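PDB 3U3B: computationally designed four-helix bundle protein from Synthetic construct, which is of unknown function but forms a synthetic, hyperthermostable four-helix bundle with a computationally redesigned hydrophobic core, consistent with an Hpt-domain fold. Local coordinates for residues N21-D24 with D25-E28; Y38-K41 with I42-V46; V64-T67 with I68-V72; I87-V90 with K91-D95. All coordinates share one frame; numbering follows the deposited sequence. Where two conformers were deposited one is given.

Interaction 1: N21-D24 with D25-E28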
loop_
_atom_site.group_PDB
_atom_site.type_symbol
_atom_site.label_atom_id
_atom_site.label_comp_id
_atom_site.label_asym_id
_atom_site.label_seq_id
_atom_site.Cartn_x
_atom_site.Cartn_y
_atom_site.Cartn_z
ATOM N N ASN A 21 -3.954 2.800 7.240
ATOM C CA ASN A 21 -3.830 1.499 7.910
ATOM C C ASN A 21 -2.457 0.863 7.655
ATOM O O ASN A 21 -1.825 0.339 8.585
ATOM C CB ASN A 21 -4.923 0.524 7.432
ATOM C CG ASN A 21 -6.319 0.878 7.934
ATOM O OD1 ASN A 21 -6.492 1.501 8.986
ATOM N ND2 ASN A 21 -7.332 0.432 7.192
ATOM N N VAL A 22 -1.987 0.916 6.408
ATOM C CA VAL A 22 -0.647 0.416 6.071
ATOM C C VAL A 22 0.459 1.243 6.769
ATOM O O VAL A 22 1.415 0.685 7.326
ATOM C CB VAL A 22 -0.388 0.348 4.531
ATOM C CG1 VAL A 22 1.051 0.010 4.252
ATOM C CG2 VAL A 22 -1.276 -0.718 3.878
ATOM N N ASN A 23 0.303 2.556 6.784
ATOM C CA ASN A 23 1.260 3.403 7.457
ATOM C C ASN A 23 1.322 3.134 8.958
ATOM O O ASN A 23 2.407 3.162 9.566
ATOM C CB ASN A 23 0.960 4.860 7.193
ATOM C CG ASN A 23 1.590 5.324 5.920
ATOM O OD1 ASN A 23 2.699 4.915 5.600
ATOM N ND2 ASN A 23 0.889 6.158 5.166
ATOM N N ASP A 24 0.162 2.879 9.547
ATOM C CA ASP A 24 0.073 2.552 10.974
ATOM C C ASP A 24 0.775 1.216 11.254
ATOM O O ASP A 24 1.492 1.088 12.240
ATOM C CB ASP A 24 -1.393 2.527 11.423
ATOM C CG ASP A 24 -2.010 3.941 11.560
ATOM O OD1 ASP A 24 -1.299 4.935 11.834
ATOM O OD2 ASP A 24 -3.231 4.068 11.361
ATOM N N ASP A 25 0.622 0.235 10.361
ATOM C CA ASP A 25 1.333 -1.048 10.530
ATOM C C ASP A 25 2.838 -0.940 10.256
ATOM O O ASP A 25 3.642 -1.607 10.919
ATOM C CB ASP A 25 0.710 -2.148 9.663
ATOM C CG ASP A 25 -0.598 -2.671 10.239
ATOM O OD1 ASP A 25 -0.913 -2.376 11.422
ATOM O OD2 ASP A 25 -1.304 -3.402 9.509
ATOM N N ILE A 26 3.229 -0.077 9.326
ATOM C CA ILE A 26 4.639 0.139 9.046
ATOM C C ILE A 26 5.344 0.755 10.262
ATOM O O ILE A 26 6.499 0.432 10.556
ATOM C CB ILE A 26 4.837 1.036 7.843
ATOM C CG1 ILE A 26 4.618 0.251 6.551
ATOM C CG2 ILE A 26 6.225 1.613 7.854
ATOM C CD1 ILE A 26 4.791 1.108 5.324
ATOM N N LYS A 27 4.648 1.624 10.982
ATOM C CA LYS A 27 5.237 2.217 12.170
ATOM C C LYS A 27 5.568 1.133 13.172
ATOM O O LYS A 27 6.633 1.160 13.828
ATOM C CB LYS A 27 4.284 3.226 12.792
ATOM C CG LYS A 27 4.157 4.473 11.973
ATOM C CD LYS A 27 3.282 5.531 12.652
ATOM C CE LYS A 27 3.175 6.810 11.790
ATOM N NZ LYS A 27 2.277 6.686 10.578
ATOM N N GLU A 28 4.658 0.171 13.305
ATOM C CA GLU A 28 4.861 -0.925 14.272
ATOM C C GLU A 28 5.968 -1.872 13.821
ATOM O O GLU A 28 6.764 -2.328 14.650
ATOM C CB GLU A 28 3.582 -1.755 14.497
ATOM C CG GLU A 28 2.430 -1.057 15.252
ATOM C CD GLU A 28 2.906 -0.070 16.328
ATOM O OE1 GLU A 28 3.764 -0.452 17.159
ATOM O OE2 GLU A 28 2.421 1.093 16.339
HETATM O O HOH W 1 -3.510 -0.504 10.773
HETATM O O HOH W 2 4.519 5.042 8.691
#
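Val22 and Ile26, one helical turn apart, make the apolar contact of this stretch: Val22 CG1 meets Ile26 CD1 at 4.0 Å, the two side chains crossing at a slant. With CG1 of Val22 anti to the backbone N (chi1 172°), that methyl lies beside the carbonyl carbon. The backbone supplies i to i+4 hydrogen bonds, the shortest from Ile26 N to Val22 O at 2.8 Å; the last, from Glu28 N to Asp24 O at 3.5 Å, is weak. All this lies within helix 3-30 of the four-helix bundle, where Val22 and Ile26 meet helix 84-102 and Asp25 and Glu28 meet Tyr38 of helix 36-56, whose Leu45 Val22 also touches. Among the charged groups, Asp24 and Lys27 run side by side, yet Asp24 OD1 stays 4.2 Å from Lys27 NZ, beyond a salt bridge; Asp24 OD1 is instead hydrogen-bonded to Gln20, and Glu28 pairs with Lys31. Water takes up two carbonyls a second time: one donates to Asn21 O at 2.9 Å and weakly to Asp25 OD1, another donates to Asn23 O at 3.0 Å and weakly accepts from Lys27 NZ. A bend at chi4 (75°) turns that ammonium back over the turn, 4.1 Å from Asn23 CB.

Interaction 2: Y38-K41 with I42-V46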
loop_
_atom_site.group_PDB
_atom_site.type_symbol
_atom_site.label_atom_id
_atom_site.label_comp_id
_atom_site.label_asym_id
_atom_site.label_seq_id
_atom_site.Cartn_x
_atom_site.Cartn_y
_atom_site.Cartn_z
ATOM N N TYR A 38 3.020 -8.323 10.900
ATOM C CA TYR A 38 2.728 -7.020 10.299
ATOM C C TYR A 38 2.958 -7.037 8.811
ATOM O O TYR A 38 2.172 -6.483 8.065
ATOM C CB TYR A 38 3.558 -5.923 10.971
ATOM C CG TYR A 38 2.981 -5.489 12.294
ATOM C CD1 TYR A 38 1.771 -4.830 12.354
ATOM C CD2 TYR A 38 3.657 -5.733 13.486
ATOM C CE1 TYR A 38 1.233 -4.416 13.565
ATOM C CE2 TYR A 38 3.130 -5.318 14.707
ATOM C CZ TYR A 38 1.915 -4.666 14.733
ATOM O OH TYR A 38 1.370 -4.256 15.930
ATOM N N TRP A 39 3.994 -7.725 8.359
ATOM C CA TRP A 39 4.225 -7.823 6.928
ATOM C C TRP A 39 3.085 -8.537 6.210
ATOM O O TRP A 39 2.659 -8.120 5.122
ATOM C CB TRP A 39 5.536 -8.481 6.636
ATOM C CG TRP A 39 6.713 -7.609 6.958
ATOM C CD1 TRP A 39 7.722 -7.894 7.836
ATOM C CD2 TRP A 39 6.999 -6.310 6.422
ATOM N NE1 TRP A 39 8.626 -6.851 7.875
ATOM C CE2 TRP A 39 8.205 -5.868 7.018
ATOM C CE3 TRP A 39 6.363 -5.478 5.493
ATOM C CZ2 TRP A 39 8.782 -4.639 6.718
ATOM C CZ3 TRP A 39 6.947 -4.242 5.197
ATOM C CH2 TRP A 39 8.141 -3.840 5.813
ATOM N N ASN A 40 2.564 -9.583 6.815
ATOM C CA ASN A 40 1.392 -10.252 6.253
ATOM C C ASN A 40 0.172 -9.361 6.168
ATOM O O ASN A 40 -0.523 -9.339 5.127
ATOM C CB ASN A 40 1.083 -11.542 7.022
ATOM C CG ASN A 40 1.867 -12.717 6.502
ATOM O OD1 ASN A 40 1.619 -13.183 5.389
ATOM N ND2 ASN A 40 2.811 -13.235 7.316
ATOM N N LYS A 41 -0.136 -8.627 7.237
ATOM C CA LYS A 41 -1.291 -7.713 7.227
ATOM C C LYS A 41 -1.116 -6.640 6.157
ATOM O O LYS A 41 -2.070 -6.274 5.447
ATOM C CB LYS A 41 -1.453 -7.016 8.588
ATOM C CG LYS A 41 -2.160 -7.909 9.625
ATOM C CD LYS A 41 -1.967 -7.435 11.081
ATOM C CE LYS A 41 -2.332 -8.531 12.099
ATOM N NZ LYS A 41 -3.657 -9.175 11.824
ATOM N N ILE A 42 0.095 -6.115 6.078
ATOM C CA ILE A 42 0.440 -5.127 5.083
ATOM C C ILE A 42 0.262 -5.650 3.665
ATOM O O ILE A 42 -0.320 -4.961 2.817
ATOM C CB ILE A 42 1.891 -4.611 5.301
ATOM C CG1 ILE A 42 1.951 -3.699 6.527
ATOM C CG2 ILE A 42 2.428 -3.867 4.072
ATOM C CD1 ILE A 42 3.381 -3.481 7.012
ATOM N N TYR A 43 0.731 -6.863 3.403
ATOM C CA TYR A 43 0.585 -7.434 2.078
ATOM C C TYR A 43 -0.886 -7.495 1.728
ATOM O O TYR A 43 -1.269 -7.106 0.620
ATOM C CB TYR A 43 1.168 -8.838 1.989
ATOM C CG TYR A 43 1.125 -9.367 0.583
ATOM C CD1 TYR A 43 2.189 -9.174 -0.280
ATOM C CD2 TYR A 43 -0.025 -9.987 0.088
ATOM C CE1 TYR A 43 2.144 -9.618 -1.570
ATOM C CE2 TYR A 43 -0.076 -10.445 -1.223
ATOM C CZ TYR A 43 1.010 -10.243 -2.038
ATOM O OH TYR A 43 0.978 -10.685 -3.323
ATOM N N ARG A 44 -1.713 -7.993 2.657
ATOM C CA ARG A 44 -3.154 -8.156 2.369
ATOM C C ARG A 44 -3.909 -6.812 2.199
ATOM O O ARG A 44 -4.855 -6.731 1.403
ATOM C CB ARG A 44 -3.851 -9.098 3.366
ATOM C CG ARG A 44 -3.461 -10.584 3.176
ATOM C CD ARG A 44 -4.182 -11.552 4.124
ATOM N NE ARG A 44 -3.835 -11.281 5.528
ATOM C CZ ARG A 44 -2.972 -11.964 6.267
ATOM N NH1 ARG A 44 -2.344 -13.033 5.801
ATOM N NH2 ARG A 44 -2.763 -11.588 7.512
ATOM N N LEU A 45 -3.487 -5.771 2.916
ATOM C CA LEU A 45 -4.026 -4.440 2.752
ATOM C C LEU A 45 -3.698 -3.894 1.371
ATOM O O LEU A 45 -4.593 -3.365 0.674
ATOM C CB LEU A 45 -3.501 -3.487 3.833
ATOM C CG LEU A 45 -4.130 -3.670 5.212
ATOM C CD1 LEU A 45 -3.273 -2.983 6.284
ATOM C CD2 LEU A 45 -5.571 -3.161 5.258
ATOM N N VAL A 46 -2.445 -4.040 0.960
ATOM C CA VAL A 46 -2.013 -3.552 -0.344
ATOM C C VAL A 46 -2.731 -4.308 -1.482
ATOM O O VAL A 46 -3.111 -3.703 -2.504
ATOM C CB VAL A 46 -0.494 -3.637 -0.484
ATOM C CG1 VAL A 46 -0.035 -3.264 -1.879
ATOM C CG2 VAL A 46 0.189 -2.727 0.547
#
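Ile42 CD1 lies 3.9 Å from Trp39 CE3, its methyl at the benzo part of the indole, and the two side chains run alongside each other in the same direction. They belong to helix 36-56 of the four-helix bundle, both buried and three residues apart. With CG1 of Ile42 anti to the carbonyl carbon (chi1 -73°), the ethyl arm swings back over the preceding turn, and CG1 comes to 3.2 Å from Tyr38 O. The same carbonyl accepts the hydrogen bond from Ile42 N at 2.9 Å, nearly straight. An alanine at Ile42 would keep this backbone bond but is likely to leave a gap beside the indole and thin the hydrocarbon over Tyr38 O, where only CB would remain.

On the outer side, Arg44 folds back through a bend at chi3 (-63°) so that one face of its guanidinium lies over the Asn40 carbonyl, Asn40 O 3.7 Å above the plane and over its centre. The side-chain amide of Asn40 is almost parallel to the guanidinium, 7° apart, though the side chains cross at a slant and the amide is displaced to one side rather than stacked on it; Asn40 CB is 3.9 Å from Arg44 NH2. Asn40 O also accepts from Arg44 N at 3.1 Å. Leu45 rests on the preceding turn, its CG 3.3 Å from Lys41 O.

Further out, Trp39 NE1 is hydrogen-bonded to Pro33 O, which holds the pyrrole end of the indole, and the ring packs on Val29 and Leu76. The amide beside the arginine is steadied by Asn40 ND2 bonding to Met36 O.

Interaction 3: V64-T67 with I68-V72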
loop_
_atom_site.group_PDB
_atom_site.type_symbol
_atom_site.label_atom_id
_atom_site.label_comp_id
_atom_site.label_asym_id
_atom_site.label_seq_id
_atom_site.Cartn_x
_atom_site.Cartn_y
_atom_site.Cartn_z
ATOM N N VAL A 64 2.245 1.060 -8.933
ATOM C CA VAL A 64 3.026 1.259 -7.706
ATOM C C VAL A 64 2.647 0.236 -6.636
ATOM O O VAL A 64 3.519 -0.349 -5.999
ATOM C CB VAL A 64 2.908 2.693 -7.162
ATOM C CG1 VAL A 64 3.851 2.879 -5.948
ATOM C CG2 VAL A 64 3.284 3.691 -8.254
ATOM N N LEU A 65 1.356 -0.001 -6.449
ATOM C CA LEU A 65 0.916 -1.019 -5.509
ATOM C C LEU A 65 1.480 -2.394 -5.867
ATOM O O LEU A 65 1.927 -3.153 -4.995
ATOM C CB LEU A 65 -0.606 -1.068 -5.452
ATOM C CG LEU A 65 -1.246 0.197 -4.872
ATOM C CD1 LEU A 65 -2.774 0.170 -5.116
ATOM C CD2 LEU A 65 -0.873 0.399 -3.391
ATOM N N HIS A 66 1.485 -2.711 -7.153
ATOM C CA HIS A 66 2.025 -3.981 -7.605
ATOM C C HIS A 66 3.496 -4.090 -7.224
ATOM O O HIS A 66 3.965 -5.146 -6.787
ATOM C CB HIS A 66 1.873 -4.107 -9.114
ATOM C CG HIS A 66 2.433 -5.376 -9.665
ATOM N ND1 HIS A 66 1.972 -6.617 -9.283
ATOM C CD2 HIS A 66 3.419 -5.599 -10.564
ATOM C CE1 HIS A 66 2.646 -7.550 -9.930
ATOM N NE2 HIS A 66 3.532 -6.958 -10.712
ATOM N N THR A 67 4.220 -2.988 -7.380
ATOM C CA THR A 67 5.635 -2.957 -7.011
ATOM C C THR A 67 5.829 -3.196 -5.517
ATOM O O THR A 67 6.745 -3.915 -5.112
ATOM C CB THR A 67 6.296 -1.629 -7.395
ATOM O OG1 THR A 67 6.231 -1.441 -8.818
ATOM C CG2 THR A 67 7.730 -1.648 -6.982
ATOM N N ILE A 68 4.981 -2.595 -4.688
ATOM C CA ILE A 68 5.075 -2.804 -3.254
ATOM C C ILE A 68 4.797 -4.279 -2.884
ATOM O O ILE A 68 5.503 -4.851 -2.071
ATOM C CB ILE A 68 4.122 -1.867 -2.484
ATOM C CG1 ILE A 68 4.518 -0.394 -2.695
ATOM C CG2 ILE A 68 4.077 -2.252 -1.022
ATOM C CD1 ILE A 68 3.383 0.581 -2.376
ATOM N N MET A 69 3.772 -4.885 -3.482
ATOM C CA MET A 69 3.476 -6.283 -3.219
ATOM C C MET A 69 4.651 -7.182 -3.591
ATOM O O MET A 69 4.977 -8.127 -2.861
ATOM C CB MET A 69 2.222 -6.722 -3.992
ATOM C CG MET A 69 0.982 -6.051 -3.481
ATOM S SD MET A 69 -0.390 -6.218 -4.667
ATOM C CE MET A 69 -0.399 -7.990 -4.853
ATOM N N ASN A 70 5.309 -6.892 -4.709
ATOM C CA ASN A 70 6.471 -7.687 -5.068
ATOM C C ASN A 70 7.537 -7.653 -3.979
ATOM O O ASN A 70 8.090 -8.701 -3.626
ATOM C CB ASN A 70 7.082 -7.230 -6.393
ATOM C CG ASN A 70 6.235 -7.605 -7.590
ATOM O OD1 ASN A 70 5.320 -8.434 -7.494
ATOM N ND2 ASN A 70 6.546 -7.004 -8.736
ATOM N N LEU A 71 7.823 -6.460 -3.459
ATOM C CA LEU A 71 8.841 -6.306 -2.425
ATOM C C LEU A 71 8.413 -7.003 -1.140
ATOM O O LEU A 71 9.191 -7.746 -0.545
ATOM C CB LEU A 71 9.109 -4.821 -2.156
ATOM C CG LEU A 71 10.365 -4.496 -1.343
ATOM C CD1 LEU A 71 11.626 -5.018 -2.026
ATOM C CD2 LEU A 71 10.455 -2.996 -1.140
ATOM N N VAL A 72 7.172 -6.789 -0.725
ATOM C CA VAL A 72 6.709 -7.406 0.499
ATOM C C VAL A 72 6.640 -8.921 0.343
ATOM O O VAL A 72 7.022 -9.664 1.253
ATOM C CB VAL A 72 5.377 -6.811 0.982
ATOM C CG1 VAL A 72 4.922 -7.538 2.226
ATOM C CG2 VAL A 72 5.558 -5.354 1.298
#
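Val64 opens the stretch by sending CG1 to within 4.3 Å of Ile68 CD1, a light apolar touch between residues one turn apart on helix 59-76 of the four-helix bundle. Its carbonyl is gripped by the backbone N-H of Ile68 and also carries the isoleucine's ethyl arm, Ile68 CG1 lying 3.5 Å from Val64 O. Val64 itself reaches Val97 of helix 84-102.

Leu65 comes next and reaches the same methyl, CD2 standing 4.4 Å from Ile68 CD1. Leu65 O accepts from Met69 N at 2.9 Å in a bond close to straight, 166°, and the methionine's CG passes alongside that oxygen. Leu65 packs on Met49, while Met69 reaches Tyr43, Val46 and His47, so this side of the turn joins helix 36-56.

His66 faces outward. Holding CG anti to the backbone N (chi1 179°) brings the imidazole forward beside its own carbonyl carbon, toward the next turn, where the Asn70 amide stands over one ring face. The amide carbon Asn70 CG is 4.1 Å above the ring plane and displaced toward the rim; the planes stand 73° apart, so the amide is steeply inclined rather than stacked. Asn70 ND2 comes to 3.6 Å from His66 NE2.

Thr67 closes the four: its hydroxyl OG1 is hydrogen-bonded to Lys63 O, one turn back. With OG1 beside the backbone N, the methyl CG2 stands anti to it, and this methyl meets Lys93 of helix 84-102. Thr67 O accepts from Leu71 N at 3.2 Å.

Interaction 4: I87-V90 with K91-D95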
loop_
_atom_site.group_PDB
_atom_site.type_symbol
_atom_site.label_atom_id
_atom_site.label_comp_id
_atom_site.label_asym_id
_atom_site.label_seq_id
_atom_site.Cartn_x
_atom_site.Cartn_y
_atom_site.Cartn_z
ATOM N N ILE A 87 12.681 -1.117 4.229
ATOM C CA ILE A 87 11.465 -0.507 4.767
ATOM C C ILE A 87 11.322 0.906 4.201
ATOM O O ILE A 87 10.217 1.340 3.851
ATOM C CB ILE A 87 11.448 -0.478 6.304
ATOM C CG1 ILE A 87 11.490 -1.910 6.833
ATOM C CG2 ILE A 87 10.198 0.228 6.794
ATOM C CD1 ILE A 87 11.623 -2.002 8.310
ATOM N N ASP A 88 12.443 1.599 4.049
ATOM C CA ASP A 88 12.403 2.933 3.473
ATOM C C ASP A 88 11.904 2.916 2.026
ATOM O O ASP A 88 11.213 3.843 1.599
ATOM C CB ASP A 88 13.771 3.606 3.554
ATOM C CG ASP A 88 14.153 3.975 4.975
ATOM O OD1 ASP A 88 13.240 4.214 5.801
ATOM O OD2 ASP A 88 15.370 4.035 5.259
ATOM N N LYS A 89 12.243 1.894 1.257
ATOM C CA LYS A 89 11.790 1.887 -0.128
ATOM C C LYS A 89 10.282 1.646 -0.202
ATOM O O LYS A 89 9.597 2.219 -1.047
ATOM C CB LYS A 89 12.543 0.852 -0.958
ATOM C CG LYS A 89 12.417 1.097 -2.461
ATOM C CD LYS A 89 12.638 -0.194 -3.215
ATOM C CE LYS A 89 13.221 0.003 -4.611
ATOM N NZ LYS A 89 13.446 -1.333 -5.258
ATOM N N VAL A 90 9.782 0.796 0.689
ATOM C CA VAL A 90 8.343 0.622 0.861
ATOM C C VAL A 90 7.635 1.941 1.237
ATOM O O VAL A 90 6.605 2.299 0.660
ATOM C CB VAL A 90 8.035 -0.410 1.954
ATOM C CG1 VAL A 90 6.532 -0.491 2.188
ATOM C CG2 VAL A 90 8.568 -1.762 1.561
ATOM N N LYS A 91 8.156 2.635 2.229
ATOM C CA LYS A 91 7.592 3.923 2.624
ATOM C C LYS A 91 7.606 4.901 1.450
ATOM O O LYS A 91 6.623 5.590 1.190
ATOM C CB LYS A 91 8.384 4.487 3.792
ATOM C CG LYS A 91 8.105 3.794 5.076
ATOM C CD LYS A 91 9.056 4.359 6.100
ATOM C CE LYS A 91 8.880 3.720 7.449
ATOM N NZ LYS A 91 9.978 4.219 8.336
ATOM N N LYS A 92 8.719 4.960 0.734
ATOM C CA LYS A 92 8.832 5.873 -0.376
ATOM C C LYS A 92 7.764 5.602 -1.458
ATOM O O LYS A 92 7.184 6.531 -2.039
ATOM C CB LYS A 92 10.210 5.756 -0.984
ATOM C CG LYS A 92 10.366 6.618 -2.185
ATOM C CD LYS A 92 11.742 6.472 -2.743
ATOM C CE LYS A 92 11.839 7.108 -4.106
ATOM N NZ LYS A 92 13.034 6.588 -4.834
ATOM N N LYS A 93 7.509 4.331 -1.733
ATOM C CA LYS A 93 6.476 3.986 -2.699
ATOM C C LYS A 93 5.080 4.273 -2.198
ATOM O O LYS A 93 4.210 4.630 -2.966
ATOM C CB LYS A 93 6.542 2.508 -3.071
ATOM C CG LYS A 93 7.651 2.205 -4.015
ATOM C CD LYS A 93 7.682 0.728 -4.343
ATOM C CE LYS A 93 9.021 0.380 -4.982
ATOM N NZ LYS A 93 9.416 1.409 -6.002
ATOM N N LEU A 94 4.849 4.048 -0.919
ATOM C CA LEU A 94 3.543 4.303 -0.362
ATOM C C LEU A 94 3.234 5.805 -0.465
ATOM O O LEU A 94 2.094 6.201 -0.683
ATOM C CB LEU A 94 3.495 3.842 1.087
ATOM C CG LEU A 94 2.078 3.574 1.596
ATOM C CD1 LEU A 94 1.380 2.482 0.760
ATOM C CD2 LEU A 94 2.120 3.201 3.077
ATOM N N ASP A 95 4.248 6.634 -0.277
ATOM C CA ASP A 95 4.076 8.069 -0.422
ATOM C C ASP A 95 3.792 8.449 -1.875
ATOM O O ASP A 95 3.026 9.351 -2.139
ATOM C CB ASP A 95 5.311 8.792 0.084
ATOM C CG ASP A 95 5.473 8.683 1.594
ATOM O OD1 ASP A 95 4.481 8.319 2.283
ATOM O OD2 ASP A 95 6.598 8.954 2.087
HETATM O O HOH W 3 13.039 2.745 7.818
#
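Ile87 CG2 and Lys91 CE, 3.8 Å apart, mark the close-packed side of this turn, which belongs to helix 84-102 of the four-helix bundle. The lysine chain is fully extended beyond CG and slants across the isoleucine's methyl branch, its CG 3.5 Å from Ile87 O. In the backbone, Lys91 N donates to Ile87 O at 2.9 Å and 168°, a nearly straight bond. Val90 and Leu94 share this inner side: Leu94 N donates to Val90 O, and Leu94 CB lies 3.5 Å from the same oxygen. Val90 is wedged between Ile26 of helix 3-30 and Leu71 and Met75 of helix 59-76, while Leu94 packs on Val22.

The solvent side is looser and largely charged. Asp88 OD1 remains 4.1 Å from Lys91 NZ, beyond a salt bridge, and a water lies between them, donating to Asp88 OD1 and weakly accepting from Lys91 NZ. The ammonium's salt bridge is with Glu30 of helix 3-30, so the extended lysine ties two helices together at its tip while its stem lies along hydrocarbon. A serine in place of Lys91 would probably leave Glu30 without its mate and take away the hydrocarbon lying against Ile87 CG2.

Farther round, Lys89 and Lys93 run side by side, pointing the same way; their ammonium groups would be expected to repel mildly. Lys93 also leans on Thr67 and Ile68. Lys93 CE lies 4.1 Å from Lys89 CD, and the bend at chi4 (-44°) turns only the ammonium beyond it.

In the fold
The four interactions sit on the four successive helices of the bundle, one on each. Interaction 1 meets both interaction 2, where Asp25 CB lies 3.7 Å from Ile42 CG1, and interaction 4, where Ile26 CD1 lies 3.9 Å from Val90 CG1. Interaction 3 likewise touches both: Val46 CG1 of interaction 2 is 3.4 Å from Met69 CG, and Leu71 CD2 is 3.5 Å from Val90 CG2 of interaction 4. Interactions 1 and 3 do not touch, their centres about 16 Å apart and nearest atoms about 6 Å. Interactions 2 and 4, centres about 14 Å apart, meet through Trp39 CZ2 and Ile87 CG1 at 3.8 Å.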